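Local coordinates for protein TruD (Uncultured prochloron, PDB 4BS9) that probably catalyses the ATP-dependent heterocyclisation of side chains in cyanobactin precursor peptides, a step toward trunkamide, and binds a zinc ion, at residues T594-L599 against S617-G622; T484-P489 against F746-G751; S467-D472 against L769-M774. All coordinates share one frame; numbering follows the deposited sequence.

Contact 1: residues T594-L599 against S617-G622; sequences TQNRDL and SNRKAG
Arg-597 reaches across to Ser-617 along a chain extended from CG to NE. Its CB and CG both pack against the backbone oxygen of Asn-618, each 3.7 Å from Asn-618 O. CD, NE and CZ then pass Ser-617 OG, and the backbone N of Arg-619 lies over one face of the guanidinium, offset toward its rim. At the tip, NH1 donates to Ser-617 OG (2.6 Å) and weakly to Ser-617 O, while NH2 bonds Arg-626 O. Serine suits this place because its small hydroxyl both accepts from Arg-597 and donates to Asp-598 O, 2.9 Å from Ser-617 OG. Arg-597 NH2 stands 4.3 Å from Arg-619 NH1, so the two like charges probably repel mildly.

On the other face of the strands the carboxylate of Asp-598 takes two partners across the contact. Its OD1 uses the syn lone pair in a salt bridge to Lys-620 NZ (3.1 Å), and its OD2 accepts from Asn-618 ND2 (2.9 Å). In the backbone, Asp-598 N bonds Asn-618 O at 2.8 Å. This is the open end of an antiparallel beta hairpin, strands 597-603 and 612-619, whose second strand is central in a three-stranded sheet with 628-633.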
ATOM      1  N   THR A 594      -2.347  31.138 -20.303  1.00108.18           N
ATOM      2  CA  THR A 594      -2.329  30.022 -21.245  1.00109.48           C
ATOM      3  C   THR A 594      -3.564  29.132 -21.075  1.00107.88           C
ATOM      4  O   THR A 594      -3.988  28.481 -22.023  1.00107.26           O
ATOM      5  CB  THR A 594      -1.059  29.166 -21.107  1.00112.61           C
ATOM      6  OG1 THR A 594      -0.963  28.641 -19.785  1.00111.52           O
ATOM      7  CG2 THR A 594       0.174  29.988 -21.386  1.00114.71           C
ATOM      8  N   GLN A 595      -4.144  29.116 -19.873  1.00106.37           N
ATOM      9  CA  GLN A 595      -5.348  28.325 -19.597  1.00106.61           C
ATOM     10  C   GLN A 595      -6.608  29.178 -19.626  1.00103.06           C
ATOM     11  O   GLN A 595      -7.569  28.887 -18.912  1.00101.10           O
ATOM     12  CB  GLN A 595      -5.249  27.625 -18.233  1.00108.64           C
ATOM     13  CG  GLN A 595      -3.915  26.951 -17.963  1.00113.44           C
ATOM     14  CD  GLN A 595      -3.409  26.173 -19.165  1.00121.02           C
ATOM     15  OE1 GLN A 595      -4.137  25.363 -19.734  1.00123.45           O
ATOM     16  NE2 GLN A 595      -2.160  26.422 -19.564  1.00125.90           N
ATOM     17  N   ASN A 596      -6.599  30.231 -20.443  1.00102.36           N
ATOM     18  CA  ASN A 596      -7.784  31.045 -20.670  1.00 99.89           C
ATOM     19  C   ASN A 596      -8.344  31.668 -19.385  1.00 97.65           C
ATOM     20  O   ASN A 596      -9.544  31.575 -19.115  1.00 96.89           O
ATOM     21  CB  ASN A 596      -8.855  30.183 -21.341  1.00100.44           C
ATOM     22  CG  ASN A 596      -9.992  31.001 -21.899  1.00 99.53           C
ATOM     23  OD1 ASN A 596     -11.071  31.065 -21.305  1.00 97.01           O
ATOM     24  ND2 ASN A 596      -9.756  31.641 -23.038  1.00100.59           N
ATOM     25  N   ARG A 597      -7.472  32.290 -18.590  1.00 96.47           N
ATOM     26  CA  ARG A 597      -7.879  32.853 -17.296  1.00 92.19           C
ATOM     27  C   ARG A 597      -7.046  34.043 -16.834  1.00 90.58           C
ATOM     28  O   ARG A 597      -5.828  34.064 -16.989  1.00 91.93           O
ATOM     29  CB  ARG A 597      -7.854  31.778 -16.210  1.00 91.04           C
ATOM     30  CG  ARG A 597      -9.140  30.980 -16.100  1.00 91.57           C
ATOM     31  CD  ARG A 597      -9.201  30.134 -14.830  1.00 90.65           C
ATOM     32  NE  ARG A 597     -10.554  29.629 -14.608  1.00 89.96           N
ATOM     33  CZ  ARG A 597     -11.517  30.269 -13.944  1.00 90.44           C
ATOM     34  NH1 ARG A 597     -11.305  31.452 -13.374  1.00 90.24           N
ATOM     35  NH2 ARG A 597     -12.713  29.711 -13.841  1.00 91.75           N
ATOM     36  N   ASP A 598      -7.723  35.025 -16.246  1.00 89.27           N
ATOM     37  CA  ASP A 598      -7.057  36.140 -15.607  1.00 89.85           C
ATOM     38  C   ASP A 598      -6.966  35.841 -14.132  1.00 89.03           C
ATOM     39  O   ASP A 598      -7.593  34.900 -13.643  1.00 86.78           O
ATOM     40  CB  ASP A 598      -7.840  37.430 -15.799  1.00 91.33           C
ATOM     41  CG  ASP A 598      -8.101  37.753 -17.257  1.00 95.73           C
ATOM     42  OD1 ASP A 598      -7.185  37.581 -18.101  1.00 96.26           O
ATOM     43  OD2 ASP A 598      -9.236  38.194 -17.552  1.00 99.10           O
ATOM     44  N   LEU A 599      -6.202  36.665 -13.421  1.00 90.40           N
ATOM     45  CA  LEU A 599      -5.942  36.446 -12.009  1.00 87.23           C
ATOM     46  C   LEU A 599      -5.393  37.707 -11.342  1.00 87.81           C
ATOM     47  O   LEU A 599      -4.282  38.114 -11.630  1.00 91.29           O
ATOM     48  CB  LEU A 599      -4.956  35.285 -11.861  1.00 86.55           C
ATOM     49  CG  LEU A 599      -4.529  34.865 -10.457  1.00 86.20           C
ATOM     50  CD1 LEU A 599      -5.708  34.666  -9.516  1.00 83.15           C
ATOM     51  CD2 LEU A 599      -3.723  33.582 -10.554  1.00 88.56           C
ATOM     52  N   SER A 617      -9.879  34.803  -9.931  1.00 76.92           N
ATOM     53  CA  SER A 617      -9.663  34.371 -11.300  1.00 75.89           C
ATOM     54  C   SER A 617     -10.956  34.260 -12.065  1.00 74.27           C
ATOM     55  O   SER A 617     -11.894  33.622 -11.610  1.00 72.37           O
ATOM     56  CB  SER A 617      -8.987  33.027 -11.362  1.00 78.29           C
ATOM     57  OG  SER A 617      -9.027  32.572 -12.703  1.00 82.00           O
ATOM     58  N   ASN A 618     -10.961  34.853 -13.251  1.00 74.47           N
ATOM     59  CA  ASN A 618     -12.064  34.764 -14.179  1.00 75.75           C
ATOM     60  C   ASN A 618     -11.562  34.200 -15.486  1.00 80.09           C
ATOM     61  O   ASN A 618     -10.406  34.422 -15.855  1.00 79.91           O
ATOM     62  CB  ASN A 618     -12.652  36.149 -14.449  1.00 75.62           C
ATOM     63  CG  ASN A 618     -11.639  37.108 -15.060  1.00 76.17           C
ATOM     64  OD1 ASN A 618     -10.859  37.738 -14.342  1.00 75.93           O
ATOM     65  ND2 ASN A 618     -11.652  37.227 -16.386  1.00 77.22           N
ATOM     66  N   ARG A 619     -12.442  33.486 -16.187  1.00 84.55           N
ATOM     67  CA  ARG A 619     -12.195  33.079 -17.566  1.00 88.33           C
ATOM     68  C   ARG A 619     -12.034  34.299 -18.449  1.00 87.32           C
ATOM     69  O   ARG A 619     -12.609  35.348 -18.176  1.00 86.78           O
ATOM     70  CB  ARG A 619     -13.345  32.241 -18.101  1.00 92.33           C
ATOM     71  CG  ARG A 619     -13.181  30.754 -17.878  1.00 98.73           C
ATOM     72  CD  ARG A 619     -14.424  30.019 -18.354  1.00105.55           C
ATOM     73  NE  ARG A 619     -14.146  28.870 -19.218  1.00110.07           N
ATOM     74  CZ  ARG A 619     -13.576  27.728 -18.822  1.00112.72           C
ATOM     75  NH1 ARG A 619     -13.172  27.554 -17.559  1.00109.97           N
ATOM     76  NH2 ARG A 619     -13.390  26.751 -19.707  1.00115.83           N
ATOM     77  N   LYS A 620     -11.246  34.158 -19.508  1.00 89.56           N
ATOM     78  CA  LYS A 620     -10.981  35.269 -20.428  1.00 90.14           C
ATOM     79  C   LYS A 620     -12.020  35.313 -21.537  1.00 89.61           C
ATOM     80  O   LYS A 620     -12.525  36.377 -21.862  1.00 87.55           O
ATOM     81  CB  LYS A 620      -9.579  35.145 -21.024  1.00 92.23           C
ATOM     82  CG  LYS A 620      -8.474  35.330 -20.003  1.00 92.16           C
ATOM     83  CD  LYS A 620      -7.099  34.987 -20.554  1.00 95.60           C
ATOM     84  CE  LYS A 620      -6.655  35.963 -21.630  1.00 97.50           C
ATOM     85  NZ  LYS A 620      -6.697  37.370 -21.154  1.00 96.59           N
ATOM     86  N   ALA A 621     -12.311  34.143 -22.107  1.00 92.69           N
ATOM     87  CA  ALA A 621     -13.345  33.963 -23.129  1.00 94.38           C
ATOM     88  C   ALA A 621     -14.270  32.806 -22.752  1.00 94.26           C
ATOM     89  O   ALA A 621     -14.007  32.080 -21.795  1.00 96.21           O
ATOM     90  CB  ALA A 621     -12.709  33.713 -24.490  1.00 97.58           C
ATOM     91  N   GLY A 622     -15.337  32.632 -23.527  1.00 95.52           N
ATOM     92  CA  GLY A 622     -16.434  31.730 -23.178  1.00 96.33           C
ATOM     93  C   GLY A 622     -17.597  32.587 -22.727  1.00 96.04           C
ATOM     94  O   GLY A 622     -17.437  33.787 -22.508  1.00 95.07           O
TER

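Contact 2: residues T484-P489 against F746-G751; sequences THDWIP and FWSRFG
Ser-748 OG donates to Asp-486 OD1 across 3.0 Å, meeting the carboxylate oxygen from above its plane, 48° out of it. Ser-748 holds the third position of a type II beta turn from Phe-746 to Arg-749, and this turn presents its CB toward the loop 484-489. Serine is short enough for its hydroxyl to meet the carboxylate while its CB also packs against His-485, the two CB atoms of Ser-748 and His-485 being 4.1 Å apart.

The first torsion of His-485 sets CG anti to the carbonyl carbon (chi1 -76°), and the imidazole extends toward two aromatic side chains. Its CE1 lies 3.6 Å from Trp-747 CE3, and its NE2 lies 4.1 Å from Phe-746 CZ. The imidazole is steeply inclined to both rings, its plane making 80° with that of Phe-746, and the three together form an aromatic cluster. CD2, on the rim of the Phe-746 ring, lies 3.7 Å above the guanidinium plane of Arg-749, over its centre. Trp-747 also rests on Arg-559 and Cys-563 of helix 545-568, which ties the turn to that helix.

An alanine at Asp-486 would probably leave Ser-748 OG without its acceptor in the loop and the hydroxyl freer to turn. The chemistry is therefore divided: one directional hydrogen bond sets how Ser-748 and Asp-486 face each other, while the less directional packing of His-485 accounts for the largest single share of the surface buried at this partly exposed site.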
ATOM      1  N   THR A 484     -26.791  24.935   4.978  1.00144.69           N
ATOM      2  CA  THR A 484     -26.611  24.571   6.376  1.00140.85           C
ATOM      3  C   THR A 484     -26.300  25.780   7.273  1.00142.40           C
ATOM      4  O   THR A 484     -26.589  25.753   8.473  1.00145.82           O
ATOM      5  CB  THR A 484     -25.484  23.535   6.529  1.00137.19           C
ATOM      6  OG1 THR A 484     -25.407  23.124   7.896  1.00134.54           O
ATOM      7  CG2 THR A 484     -24.122  24.104   6.087  1.00136.71           C
ATOM      8  N   HIS A 485     -25.694  26.815   6.689  1.00143.00           N
ATOM      9  CA  HIS A 485     -25.412  28.082   7.380  1.00140.97           C
ATOM     10  C   HIS A 485     -26.683  28.810   7.829  1.00131.17           C
ATOM     11  O   HIS A 485     -26.772  29.281   8.961  1.00123.90           O
ATOM     12  CB  HIS A 485     -24.642  29.043   6.453  1.00150.65           C
ATOM     13  CG  HIS A 485     -23.189  28.717   6.287  1.00154.09           C
ATOM     14  ND1 HIS A 485     -22.566  28.711   5.056  1.00152.54           N
ATOM     15  CD2 HIS A 485     -22.231  28.411   7.195  1.00153.09           C
ATOM     16  CE1 HIS A 485     -21.289  28.406   5.212  1.00153.42           C
ATOM     17  NE2 HIS A 485     -21.060  28.221   6.501  1.00155.71           N
ATOM     18  N   ASP A 486     -27.658  28.898   6.929  1.00128.09           N
ATOM     19  CA  ASP A 486     -28.801  29.803   7.097  1.00124.67           C
ATOM     20  C   ASP A 486     -29.869  29.279   8.062  1.00120.79           C
ATOM     21  O   ASP A 486     -30.967  29.838   8.126  1.00123.87           O
ATOM     22  CB  ASP A 486     -29.449  30.102   5.739  1.00127.78           C
ATOM     23  CG  ASP A 486     -28.439  30.522   4.680  1.00126.68           C
ATOM     24  OD1 ASP A 486     -27.245  30.697   5.008  1.00119.79           O
ATOM     25  OD2 ASP A 486     -28.846  30.667   3.510  1.00127.43           O
ATOM     26  N   TRP A 487     -29.567  28.204   8.791  1.00109.73           N
ATOM     27  CA  TRP A 487     -30.376  27.816   9.936  1.00 98.74           C
ATOM     28  C   TRP A 487     -30.187  28.890  10.989  1.00 90.77           C
ATOM     29  O   TRP A 487     -29.083  29.071  11.516  1.00 84.00           O
ATOM     30  CB  TRP A 487     -29.931  26.467  10.505  1.00 97.39           C
ATOM     31  CG  TRP A 487     -30.473  26.183  11.890  1.00 97.87           C
ATOM     32  CD1 TRP A 487     -29.860  26.449  13.104  1.00 94.25           C
ATOM     33  CD2 TRP A 487     -31.737  25.594  12.206  1.00 99.95           C
ATOM     34  NE1 TRP A 487     -30.673  26.053  14.142  1.00 90.88           N
ATOM     35  CE2 TRP A 487     -31.826  25.522  13.622  1.00 97.52           C
ATOM     36  CE3 TRP A 487     -32.803  25.112  11.432  1.00105.21           C
ATOM     37  CZ2 TRP A 487     -32.937  24.981  14.272  1.00102.95           C
ATOM     38  CZ3 TRP A 487     -33.913  24.574  12.078  1.00107.84           C
ATOM     39  CH2 TRP A 487     -33.973  24.517  13.485  1.00109.46           C
ATOM     40  N   ILE A 488     -31.261  29.611  11.286  1.00 85.67           N
ATOM     41  CA  ILE A 488     -31.219  30.592  12.357  1.00 80.57           C
ATOM     42  C   ILE A 488     -31.579  29.821  13.597  1.00 76.88           C
ATOM     43  O   ILE A 488     -32.612  29.179  13.611  1.00 78.02           O
ATOM     44  CB  ILE A 488     -32.246  31.723  12.180  1.00 80.80           C
ATOM     45  CG1 ILE A 488     -32.265  32.248  10.737  1.00 82.10           C
ATOM     46  CG2 ILE A 488     -31.973  32.838  13.179  1.00 78.75           C
ATOM     47  CD1 ILE A 488     -30.908  32.520  10.135  1.00 80.58           C
ATOM     48  N   PRO A 489     -30.735  29.863  14.638  1.00 74.41           N
ATOM     49  CA  PRO A 489     -31.076  29.105  15.824  1.00 73.99           C
ATOM     50  C   PRO A 489     -32.181  29.806  16.599  1.00 76.16           C
ATOM     51  O   PRO A 489     -32.781  30.740  16.097  1.00 76.31           O
ATOM     52  CB  PRO A 489     -29.766  29.098  16.631  1.00 71.68           C
ATOM     53  CG  PRO A 489     -28.768  29.896  15.856  1.00 71.03           C
ATOM     54  CD  PRO A 489     -29.541  30.689  14.857  1.00 73.53           C
ATOM     55  N   PHE A 746     -18.557  35.861  11.186  1.00 70.36           N
ATOM     56  CA  PHE A 746     -18.631  34.617  10.457  1.00 72.25           C
ATOM     57  C   PHE A 746     -19.723  34.771   9.423  1.00 74.28           C
ATOM     58  O   PHE A 746     -20.554  35.679   9.519  1.00 72.80           O
ATOM     59  CB  PHE A 746     -18.950  33.491  11.429  1.00 73.26           C
ATOM     60  CG  PHE A 746     -18.956  32.123  10.812  1.00 78.66           C
ATOM     61  CD1 PHE A 746     -17.882  31.677  10.055  1.00 79.05           C
ATOM     62  CD2 PHE A 746     -20.034  31.257  11.025  1.00 82.63           C
ATOM     63  CE1 PHE A 746     -17.892  30.407   9.502  1.00 82.20           C
ATOM     64  CE2 PHE A 746     -20.047  29.990  10.473  1.00 82.67           C
ATOM     65  CZ  PHE A 746     -18.974  29.564   9.712  1.00 83.30           C
ATOM     66  N   TRP A 747     -19.693  33.892   8.430  1.00 78.03           N
ATOM     67  CA  TRP A 747     -20.642  33.909   7.328  1.00 83.27           C
ATOM     68  C   TRP A 747     -22.084  33.930   7.825  1.00 80.80           C
ATOM     69  O   TRP A 747     -22.418  33.270   8.802  1.00 83.76           O
ATOM     70  CB  TRP A 747     -20.387  32.710   6.386  1.00 87.84           C
ATOM     71  CG  TRP A 747     -19.031  32.787   5.679  1.00100.46           C
ATOM     72  CD1 TRP A 747     -18.396  33.924   5.245  1.00105.48           C
ATOM     73  CD2 TRP A 747     -18.166  31.696   5.324  1.00112.97           C
ATOM     74  NE1 TRP A 747     -17.198  33.612   4.653  1.00109.24           N
ATOM     75  CE2 TRP A 747     -17.028  32.254   4.684  1.00115.41           C
ATOM     76  CE3 TRP A 747     -18.240  30.304   5.476  1.00123.80           C
ATOM     77  CZ2 TRP A 747     -15.973  31.465   4.199  1.00122.64           C
ATOM     78  CZ3 TRP A 747     -17.185  29.514   4.988  1.00128.89           C
ATOM     79  CH2 TRP A 747     -16.070  30.103   4.355  1.00127.41           C
ATOM     80  N   SER A 748     -22.911  34.755   7.186  1.00 78.57           N
ATOM     81  CA  SER A 748     -24.368  34.620   7.242  1.00 76.20           C
ATOM     82  C   SER A 748     -25.046  35.204   8.492  1.00 75.11           C
ATOM     83  O   SER A 748     -26.220  34.927   8.745  1.00 77.02           O
ATOM     84  CB  SER A 748     -24.725  33.139   7.089  1.00 76.53           C
ATOM     85  OG  SER A 748     -26.049  32.965   6.657  1.00 82.17           O
ATOM     86  N   ARG A 749     -24.328  36.017   9.260  1.00 72.82           N
ATOM     87  CA  ARG A 749     -24.839  36.526  10.537  1.00 73.54           C
ATOM     88  C   ARG A 749     -24.723  38.021  10.558  1.00 70.29           C
ATOM     89  O   ARG A 749     -23.617  38.541  10.425  1.00 67.48           O
ATOM     90  CB  ARG A 749     -24.031  35.953  11.697  1.00 74.71           C
ATOM     91  CG  ARG A 749     -24.247  34.471  11.946  1.00 76.36           C
ATOM     92  CD  ARG A 749     -22.904  33.826  12.233  1.00 80.24           C
ATOM     93  NE  ARG A 749     -22.954  32.601  13.037  1.00 81.15           N
ATOM     94  CZ  ARG A 749     -23.411  31.424  12.621  1.00 80.15           C
ATOM     95  NH1 ARG A 749     -23.935  31.267  11.405  1.00 83.54           N
ATOM     96  NH2 ARG A 749     -23.368  30.398  13.448  1.00 82.57           N
ATOM     97  N   PHE A 750     -25.852  38.698  10.761  1.00 70.55           N
ATOM     98  CA  PHE A 750     -25.961  40.139  10.513  1.00 72.86           C
ATOM     99  C   PHE A 750     -26.325  40.984  11.728  1.00 74.88           C
ATOM    100  O   PHE A 750     -26.932  42.059  11.590  1.00 77.24           O
ATOM    101  CB  PHE A 750     -26.997  40.397   9.420  1.00 74.29           C
ATOM    102  CG  PHE A 750     -26.710  39.669   8.163  1.00 73.69           C
ATOM    103  CD1 PHE A 750     -25.569  39.958   7.450  1.00 72.98           C
ATOM    104  CD2 PHE A 750     -27.562  38.674   7.710  1.00 75.70           C
ATOM    105  CE1 PHE A 750     -25.278  39.275   6.292  1.00 74.30           C
ATOM    106  CE2 PHE A 750     -27.284  37.986   6.551  1.00 74.92           C
ATOM    107  CZ  PHE A 750     -26.137  38.286   5.842  1.00 75.21           C
ATOM    108  N   GLY A 751     -25.949  40.519  12.910  1.00 75.12           N
ATOM    109  CA  GLY A 751     -26.185  41.287  14.125  1.00 77.44           C
ATOM    110  C   GLY A 751     -25.289  42.504  14.185  1.00 76.76           C
ATOM    111  O   GLY A 751     -24.249  42.546  13.528  1.00 75.08           O
TER

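Contact 3: residues S467-D472 against L769-M774; sequences SDRQYD and LAEAQM
Ser-467 and Glu-771 meet because two sets of torsions bring their oxygens together. In Ser-467, OG sits between the backbone N and the carbonyl carbon (chi1 74°). In Glu-771, CG is anti to the backbone N (chi1 -173°), and the chain stays extended beyond it, so the carboxylate is carried a full side-chain length away from the loop 769-774. Ser-467 OG donates to Glu-771 OE2, modelled at 2.5 Å, shorter than usual and not to be leaned on for its exact length.

The same hydroxyl works in the opposite sense at the start of helix 468-472. Ser-467 is the N-cap, and its OG accepts from Gln-470 N (2.8 Å); in return Gln-470 OE1 accepts from Ser-467 N at 2.6 Å. This reciprocal pair is a capping box, and serine and glutamine fit it because each offers a side-chain oxygen to the other's backbone N-H. A carboxylate beside the N-terminal end of a helix is likely to be favoured by the partial positive charge there.

Arg-469 adds a looser contact. Its side chain slides past that of Glu-771 in the opposite direction, with the methylene CD 3.5 Å from Glu-771 OE2. Arg-469 NH1 stays 4.3 Å from Glu-771 OE1, an oxygen well out of the guanidinium plane, so the attraction is one of charge alone. At its edge, in plane, the guanidinium meets the backbone of Ala-772, with NH1 3.9 Å from Ala-772 N. Glu-771 also packs on Phe-750 and on Tyr-756 of helix 754-761.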
ATOM      1  N   SER A 467     -28.979  38.893  13.777  1.00 78.75           N
ATOM      2  CA  SER A 467     -29.790  40.105  13.934  1.00 83.01           C
ATOM      3  C   SER A 467     -31.125  39.773  14.563  1.00 85.69           C
ATOM      4  O   SER A 467     -31.578  38.631  14.503  1.00 84.60           O
ATOM      5  CB  SER A 467     -30.055  40.785  12.585  1.00 85.75           C
ATOM      6  OG  SER A 467     -31.012  40.071  11.817  1.00 86.38           O
ATOM      7  N   ASP A 468     -31.765  40.779  15.150  1.00 89.23           N
ATOM      8  CA  ASP A 468     -33.108  40.588  15.673  1.00 90.57           C
ATOM      9  C   ASP A 468     -34.038  40.156  14.546  1.00 89.95           C
ATOM     10  O   ASP A 468     -34.779  39.211  14.698  1.00 94.09           O
ATOM     11  CB  ASP A 468     -33.613  41.842  16.374  1.00 93.24           C
ATOM     12  CG  ASP A 468     -32.815  42.163  17.622  1.00 93.84           C
ATOM     13  OD1 ASP A 468     -32.620  41.259  18.458  1.00 92.30           O
ATOM     14  OD2 ASP A 468     -32.376  43.321  17.768  1.00 98.09           O
ATOM     15  N   ARG A 469     -33.956  40.811  13.400  1.00 90.41           N
ATOM     16  CA  ARG A 469     -34.696  40.371  12.223  1.00 92.27           C
ATOM     17  C   ARG A 469     -34.521  38.883  11.946  1.00 89.05           C
ATOM     18  O   ARG A 469     -35.500  38.165  11.811  1.00 92.12           O
ATOM     19  CB  ARG A 469     -34.256  41.163  10.999  1.00 96.70           C
ATOM     20  CG  ARG A 469     -34.527  40.470   9.672  1.00101.64           C
ATOM     21  CD  ARG A 469     -34.025  41.312   8.513  1.00106.34           C
ATOM     22  NE  ARG A 469     -35.062  42.160   7.931  1.00112.81           N
ATOM     23  CZ  ARG A 469     -34.828  43.201   7.126  1.00120.67           C
ATOM     24  NH1 ARG A 469     -33.586  43.566   6.809  1.00120.91           N
ATOM     25  NH2 ARG A 469     -35.847  43.898   6.632  1.00125.88           N
ATOM     26  N   GLN A 470     -33.279  38.425  11.845  1.00 85.04           N
ATOM     27  CA  GLN A 470     -33.016  37.015  11.528  1.00 83.70           C
ATOM     28  C   GLN A 470     -33.806  36.045  12.420  1.00 81.65           C
ATOM     29  O   GLN A 470     -34.453  35.120  11.919  1.00 81.14           O
ATOM     30  CB  GLN A 470     -31.515  36.712  11.608  1.00 81.88           C
ATOM     31  CG  GLN A 470     -30.729  37.180  10.389  1.00 84.26           C
ATOM     32  CD  GLN A 470     -29.236  37.090  10.594  1.00 82.95           C
ATOM     33  OE1 GLN A 470     -28.665  37.851  11.367  1.00 83.91           O
ATOM     34  NE2 GLN A 470     -28.594  36.149   9.912  1.00 83.67           N
ATOM     35  N   TYR A 471     -33.743  36.280  13.733  1.00 80.79           N
ATOM     36  CA  TYR A 471     -34.464  35.493  14.751  1.00 79.30           C
ATOM     37  C   TYR A 471     -35.986  35.529  14.577  1.00 83.45           C
ATOM     38  O   TYR A 471     -36.648  34.500  14.580  1.00 83.65           O
ATOM     39  CB  TYR A 471     -34.165  36.033  16.155  1.00 76.64           C
ATOM     40  CG  TYR A 471     -32.870  35.584  16.808  1.00 73.28           C
ATOM     41  CD1 TYR A 471     -32.521  34.248  16.864  1.00 71.11           C
ATOM     42  CD2 TYR A 471     -32.030  36.504  17.438  1.00 72.48           C
ATOM     43  CE1 TYR A 471     -31.356  33.838  17.484  1.00 68.98           C
ATOM     44  CE2 TYR A 471     -30.863  36.102  18.059  1.00 69.38           C
ATOM     45  CZ  TYR A 471     -30.531  34.764  18.077  1.00 68.40           C
ATOM     46  OH  TYR A 471     -29.381  34.332  18.699  1.00 67.10           O
ATOM     47  N   ASP A 472     -36.545  36.724  14.452  1.00 86.31           N
ATOM     48  CA  ASP A 472     -37.993  36.878  14.417  1.00 89.84           C
ATOM     49  C   ASP A 472     -38.547  36.225  13.171  1.00 90.86           C
ATOM     50  O   ASP A 472     -39.625  35.651  13.195  1.00 93.90           O
ATOM     51  CB  ASP A 472     -38.386  38.351  14.486  1.00 94.83           C
ATOM     52  CG  ASP A 472     -37.718  39.076  15.651  1.00 98.17           C
ATOM     53  OD1 ASP A 472     -36.588  38.671  16.035  1.00102.33           O
ATOM     54  OD2 ASP A 472     -38.313  40.039  16.200  1.00102.16           O
ATOM     55  N   LEU A 769     -23.586  50.607   6.644  1.00 85.90           N
ATOM     56  CA  LEU A 769     -24.542  50.068   5.693  1.00 85.85           C
ATOM     57  C   LEU A 769     -25.741  49.512   6.451  1.00 86.68           C
ATOM     58  O   LEU A 769     -25.643  49.208   7.638  1.00 87.23           O
ATOM     59  CB  LEU A 769     -23.878  48.975   4.863  1.00 84.68           C
ATOM     60  CG  LEU A 769     -24.631  48.475   3.639  1.00 86.21           C
ATOM     61  CD1 LEU A 769     -24.830  49.609   2.642  1.00 88.71           C
ATOM     62  CD2 LEU A 769     -23.871  47.320   3.001  1.00 85.19           C
ATOM     63  N   ALA A 770     -26.879  49.408   5.774  1.00 88.25           N
ATOM     64  CA  ALA A 770     -28.096  48.864   6.390  1.00 88.62           C
ATOM     65  C   ALA A 770     -28.142  47.356   6.209  1.00 85.82           C
ATOM     66  O   ALA A 770     -27.581  46.829   5.243  1.00 85.27           O
ATOM     67  CB  ALA A 770     -29.325  49.499   5.766  1.00 91.23           C
ATOM     68  N   GLU A 771     -28.822  46.666   7.118  1.00 84.55           N
ATOM     69  CA  GLU A 771     -28.954  45.200   7.038  1.00 82.21           C
ATOM     70  C   GLU A 771     -29.529  44.705   5.689  1.00 82.01           C
ATOM     71  O   GLU A 771     -29.045  43.715   5.135  1.00 81.49           O
ATOM     72  CB  GLU A 771     -29.793  44.684   8.212  1.00 82.64           C
ATOM     73  CG  GLU A 771     -29.874  43.168   8.338  1.00 82.37           C
ATOM     74  CD  GLU A 771     -30.629  42.727   9.580  1.00 84.55           C
ATOM     75  OE1 GLU A 771     -31.074  43.611  10.337  1.00 86.64           O
ATOM     76  OE2 GLU A 771     -30.778  41.502   9.805  1.00 84.43           O
ATOM     77  N   ALA A 772     -30.542  45.396   5.160  1.00 84.06           N
ATOM     78  CA  ALA A 772     -31.161  45.013   3.878  1.00 82.93           C
ATOM     79  C   ALA A 772     -30.207  45.200   2.698  1.00 82.49           C
ATOM     80  O   ALA A 772     -30.346  44.531   1.677  1.00 81.79           O
ATOM     81  CB  ALA A 772     -32.448  45.786   3.646  1.00 83.81           C
ATOM     82  N   GLN A 773     -29.234  46.095   2.838  1.00 84.28           N
ATOM     83  CA  GLN A 773     -28.243  46.318   1.775  1.00 86.88           C
ATOM     84  C   GLN A 773     -27.027  45.368   1.834  1.00 82.61           C
ATOM     85  O   GLN A 773     -26.162  45.428   0.955  1.00 79.00           O
ATOM     86  CB  GLN A 773     -27.774  47.788   1.760  1.00 91.90           C
ATOM     87  CG  GLN A 773     -28.482  48.681   0.745  1.00 98.36           C
ATOM     88  CD  GLN A 773     -29.965  48.879   1.045  1.00105.74           C
ATOM     89  OE1 GLN A 773     -30.356  49.151   2.186  1.00110.97           O
ATOM     90  NE2 GLN A 773     -30.797  48.753   0.016  1.00109.16           N
ATOM     91  N   MET A 774     -26.950  44.491   2.839  1.00 78.96           N
ATOM     92  CA  MET A 774     -25.856  43.519   2.884  1.00 77.05           C
ATOM     93  C   MET A 774     -25.914  42.617   1.648  1.00 74.75           C
ATOM     94  O   MET A 774     -26.987  42.197   1.230  1.00 74.71           O
ATOM     95  CB  MET A 774     -25.883  42.673   4.176  1.00 78.92           C
ATOM     96  CG  MET A 774     -25.594  43.429   5.471  1.00 81.21           C
ATOM     97  SD  MET A 774     -24.171  44.548   5.366  1.00 86.59           S
ATOM     98  CE  MET A 774     -22.920  43.614   6.184  1.00 88.03           C
TER

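How the contacts relate
Contacts 2 and 3 are neighbours, their centres about 11 Å apart, and Gln-470 joins them: besides its part in the helix cap, its OE1 probably accepts from Phe-750 N (3.0 Å), and its NE2 makes a weak bond to Ser-748 O. Gln-470 thus joins the helix start of contact 3 to the turn of contact 2 and the residue just after it. Contact 1 stands apart, its centre about 33 Å from that of contact 2 and about 36 Å from that of contact 3. Along the chain, contact 1 lies inside the loop closed by contact 2, which lies inside the loop closed by contact 3. All lie away from the zinc ion held by Cys-209, Cys-212, Cys-318 and Cys-321.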